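Sensor protein (Vibrio cholerae, PDB 3BY9) is the sensor domain of the histidine kinase DctB, a membrane protein that probably autophosphorylates on histidine in response to C4-dicarboxylates such as succinate. Local coordinates at residues 33-36 with 37-40; 151-154 with 155-159. All coordinates share one frame; numbering follows the deposited sequence.

Contact 1 (33-36 with 37-40); sequences IPHL and ISKD. With CA (calcium ion), chain C.
Leu36 and Asp40 meet through a calcium ion where the short helix 33-38 runs out, a local metal site joining residues four apart on the subdomain that carries the five-stranded sheet. The ion is bound by the backbone Leu36 O at 2.4 Å and by the carboxylate Asp40 OD1 at 2.3 Å. Two waters add to the coordination. Because both oxygens face the same cation, Leu36 O and Asp40 OD1 can lie 3.4 Å apart, and the metal probably offsets the repulsion between them. Asp40 CG stands beside its own backbone N, anti to the carbonyl carbon (chi1 -69°), which turns the carboxylate back toward the helix end; its other oxygen, OD2, is hydrogen-bonded to Tyr62 OH, so both oxygens of the group are engaged.

One metal-bound water also ties the turn together, donating to His35 O at 2.8 Å and accepting from Lys39 N. His35 O is further gripped by Ser38, whose OG donates to it at 2.9 Å from 22° off the carbonyl plane, while Ser38 N comes from well above that plane, on the same face. With chi1 at 66°, Ser38 OG sits between its backbone N and carbonyl carbon and is thereby folded back on the preceding turn; it also lies at the edge of the His35 ring, in plane with it. Ile37 N, by contrast, closes a regular helical turn on Ile33 O at 3.1 Å.

Away from the metal, Pro34 and Ser38 rest on Tyr134 of strand 128-138, and His35 stacks its ring on the same tyrosine. Ile33 and Ile37 fill the angle between strand 141-150, through Val148 and Ile146, and helix 53-70, through Ile70, Tyr62 and Leu63.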
# COMPACT_ATOMS: atom_id res chain seq x y z
N ILE A 33 -12.55 8.93 -1.85
CA ILE A 33 -13.76 8.39 -1.21
C ILE A 33 -13.86 8.69 0.28
O ILE A 33 -14.95 8.99 0.77
CB ILE A 33 -13.92 6.85 -1.49
CG1 ILE A 33 -13.95 6.58 -3.02
CG2 ILE A 33 -15.19 6.33 -0.80
CD1 ILE A 33 -15.14 7.30 -3.76
N PRO A 34 -12.75 8.61 1.03
CA PRO A 34 -12.89 8.91 2.47
C PRO A 34 -13.43 10.34 2.66
O PRO A 34 -14.34 10.54 3.45
CB PRO A 34 -11.46 8.75 2.99
CG PRO A 34 -10.95 7.58 2.13
CD PRO A 34 -11.46 7.94 0.73
N HIS A 35 -12.91 11.32 1.92
CA HIS A 35 -13.42 12.69 2.10
C HIS A 35 -14.92 12.71 1.71
O HIS A 35 -15.74 13.26 2.43
CB HIS A 35 -12.63 13.67 1.23
CG HIS A 35 -13.05 15.12 1.39
ND1 HIS A 35 -12.79 16.07 0.44
CD2 HIS A 35 -13.69 15.76 2.40
CE1 HIS A 35 -13.23 17.25 0.86
NE2 HIS A 35 -13.79 17.08 2.05
N LEU A 36 -15.26 12.05 0.59
CA LEU A 36 -16.63 12.04 0.09
C LEU A 36 -17.65 11.62 1.14
O LEU A 36 -18.70 12.28 1.27
CB LEU A 36 -16.74 11.11 -1.14
CG LEU A 36 -18.16 10.72 -1.57
CD1 LEU A 36 -18.89 11.96 -2.05
CD2 LEU A 36 -18.15 9.69 -2.68
N ILE A 37 -17.35 10.57 1.90
CA ILE A 37 -18.33 10.09 2.86
C ILE A 37 -18.09 10.53 4.27
O ILE A 37 -18.94 10.30 5.14
CB ILE A 37 -18.45 8.52 2.87
CG1 ILE A 37 -17.11 7.86 3.28
CG2 ILE A 37 -18.80 8.01 1.44
CD1 ILE A 37 -17.22 6.32 3.48
N SER A 38 -16.96 11.19 4.50
CA SER A 38 -16.56 11.50 5.87
C SER A 38 -17.56 12.22 6.73
O SER A 38 -17.71 11.89 7.93
CB SER A 38 -15.23 12.28 5.87
OG SER A 38 -15.37 13.56 5.28
N LYS A 39 -18.26 13.20 6.16
CA LYS A 39 -19.22 13.97 6.98
C LYS A 39 -20.66 13.45 6.85
O LYS A 39 -21.60 14.05 7.38
CB LYS A 39 -19.19 15.47 6.58
CG LYS A 39 -17.96 16.17 7.16
CD LYS A 39 -17.92 17.68 6.90
CE LYS A 39 -19.14 18.44 7.44
NZ LYS A 39 -19.35 18.31 8.92
N ASP A 40 -20.82 12.34 6.15
CA ASP A 40 -22.16 11.81 5.95
C ASP A 40 -22.84 11.51 7.27
O ASP A 40 -22.21 10.98 8.21
CB ASP A 40 -22.11 10.51 5.12
CG ASP A 40 -21.70 10.77 3.67
OD1 ASP A 40 -21.37 11.94 3.36
OD2 ASP A 40 -21.73 9.81 2.86
CA CA C . -20.33 13.71 2.24
O HOH W 1 -18.20 14.27 3.30
O HOH W 2 -21.98 13.17 0.43

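Contact 2 (151-154 with 155-159)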
# COMPACT_ATOMS: atom_id res chain seq x y z
N ASP A 151 -7.51 -3.30 -2.47
CA ASP A 151 -6.75 -4.52 -2.74
C ASP A 151 -5.78 -4.11 -3.84
O ASP A 151 -6.10 -3.23 -4.65
CB ASP A 151 -7.73 -5.59 -3.26
CG ASP A 151 -7.07 -6.90 -3.61
OD1 ASP A 151 -6.67 -7.63 -2.67
OD2 ASP A 151 -6.96 -7.18 -4.82
N LEU A 152 -4.63 -4.76 -3.90
CA LEU A 152 -3.59 -4.43 -4.89
C LEU A 152 -3.65 -5.20 -6.20
O LEU A 152 -2.84 -4.95 -7.10
CB LEU A 152 -2.24 -4.69 -4.30
CG LEU A 152 -2.06 -3.96 -2.98
CD1 LEU A 152 -0.68 -4.26 -2.45
CD2 LEU A 152 -2.22 -2.47 -3.18
N SER A 153 -4.56 -6.15 -6.32
CA SER A 153 -4.61 -6.96 -7.56
C SER A 153 -4.76 -6.21 -8.85
O SER A 153 -4.08 -6.53 -9.82
CB SER A 153 -5.75 -7.99 -7.48
OG SER A 153 -5.52 -8.84 -6.37
N ALA A 154 -5.64 -5.21 -8.91
CA ALA A 154 -5.81 -4.53 -10.19
C ALA A 154 -4.50 -3.82 -10.60
O ALA A 154 -4.21 -3.70 -11.79
CB ALA A 154 -7.00 -3.54 -10.13
N ILE A 155 -3.72 -3.35 -9.62
CA ILE A 155 -2.44 -2.71 -9.97
C ILE A 155 -1.48 -3.80 -10.48
O ILE A 155 -0.96 -3.70 -11.59
CB ILE A 155 -1.78 -2.00 -8.76
CG1 ILE A 155 -2.56 -0.71 -8.43
CG2 ILE A 155 -0.31 -1.62 -9.08
CD1 ILE A 155 -1.90 0.11 -7.28
N GLU A 156 -1.22 -4.83 -9.68
CA GLU A 156 -0.29 -5.86 -10.12
C GLU A 156 -0.70 -6.53 -11.41
O GLU A 156 0.16 -6.89 -12.22
CB GLU A 156 -0.08 -6.90 -9.02
CG GLU A 156 0.70 -6.34 -7.83
CD GLU A 156 1.02 -7.36 -6.74
OE1 GLU A 156 0.18 -8.26 -6.45
OE2 GLU A 156 2.10 -7.28 -6.13
N GLN A 157 -2.01 -6.67 -11.63
CA GLN A 157 -2.49 -7.31 -12.86
C GLN A 157 -2.28 -6.46 -14.11
O GLN A 157 -2.37 -6.96 -15.24
CB GLN A 157 -3.98 -7.67 -12.69
CG GLN A 157 -4.24 -9.10 -12.17
CD GLN A 157 -3.48 -9.49 -10.88
OE1 GLN A 157 -2.25 -9.50 -10.85
NE2 GLN A 157 -4.23 -9.84 -9.83
N GLY A 158 -2.00 -5.17 -13.91
CA GLY A 158 -1.73 -4.26 -15.01
C GLY A 158 -0.35 -4.45 -15.61
O GLY A 158 -0.02 -3.85 -16.64
N TRP A 159 0.50 -5.25 -14.97
CA TRP A 159 1.84 -5.46 -15.52
C TRP A 159 1.70 -6.63 -16.48
O TRP A 159 1.52 -7.76 -16.04
CB TRP A 159 2.84 -5.88 -14.43
CG TRP A 159 4.23 -5.94 -15.02
CD1 TRP A 159 4.89 -7.05 -15.44
CD2 TRP A 159 5.06 -4.83 -15.30
NE1 TRP A 159 6.12 -6.70 -15.97
CE2 TRP A 159 6.25 -5.34 -15.90
CE3 TRP A 159 4.94 -3.46 -15.11
CZ2 TRP A 159 7.29 -4.53 -16.30
CZ3 TRP A 159 5.99 -2.64 -15.51
CH2 TRP A 159 7.15 -3.18 -16.10
O HOH W 3 -5.29 -2.59 -7.22
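Gln157 curls back over the carbonyl of Ser153, one turn earlier in the short helix 153-157. Its chain is bent at chi2 (52°), which brings CD to 3.2 Å from Ser153 O and lays NE2 against Ser153 CB at 3.4 Å. The amide nitrogen approaches that carbonyl at a poor angle and makes no hydrogen bond with it; the hydrogen bond to Ser153 O comes from the backbone Gln157 N, at 2.8 Å. The preceding bond of the helix is straighter still, Glu156 N to Leu152 O at 3.0 Å with an angle of 171° at the hydrogen. Ile155 N reaches the same Leu152 O only weakly.

Behind this first turn stands Asp151, which caps the helix start. A single carboxylate oxygen, Asp151 OD2, takes both donors of Ser153: OG at 2.7 Å on its syn lone pair, and the backbone N at 3.0 Å from above the carboxylate plane. Ser153 OG lies beside its own backbone N (chi1 -60°), which lets the two donors converge on one acceptor. On the backbone side a water bridges the entry to the helix, donating to Asp151 O and accepting from Ile155 N at 3.0 Å.

Farther out, Glu156 extends to a salt bridge with Arg128 and a hydrogen bond to Ser178 N. Leu152 packs on Arg128 and Tyr130 of strand 128-138, while Ile155 lies against Phe19, Ile23 and Thr26 of the long helix 5-27. The helix follows strand 141-150 after the two-residue link Asp151-Leu152 and leads to Trp159, which meets Phe19 edge-to-face and Phe166 of strand 165-169.

Contacts 1 and 2 lie in series along the chain and do not touch: their centres are 25 Å apart and their nearest atoms about 12 Å. Both lie near the succinate site without forming it, and no succinate is bound to this chain. The side chain of Pro34 in contact 1 is about 8 Å from that of Tyr131 and about 9 Å from that of Lys149, two residues seen to bind succinate in this protein; the side chain of Leu152 in contact 2 is about 8 Å from that of Tyr131 and about 8 Å from that of Lys149. Strand 128-138 is touched by both contacts. They differ in what secures the turn: calcium at the end of helix 33-38, an aspartate cap at the start of helix 153-157.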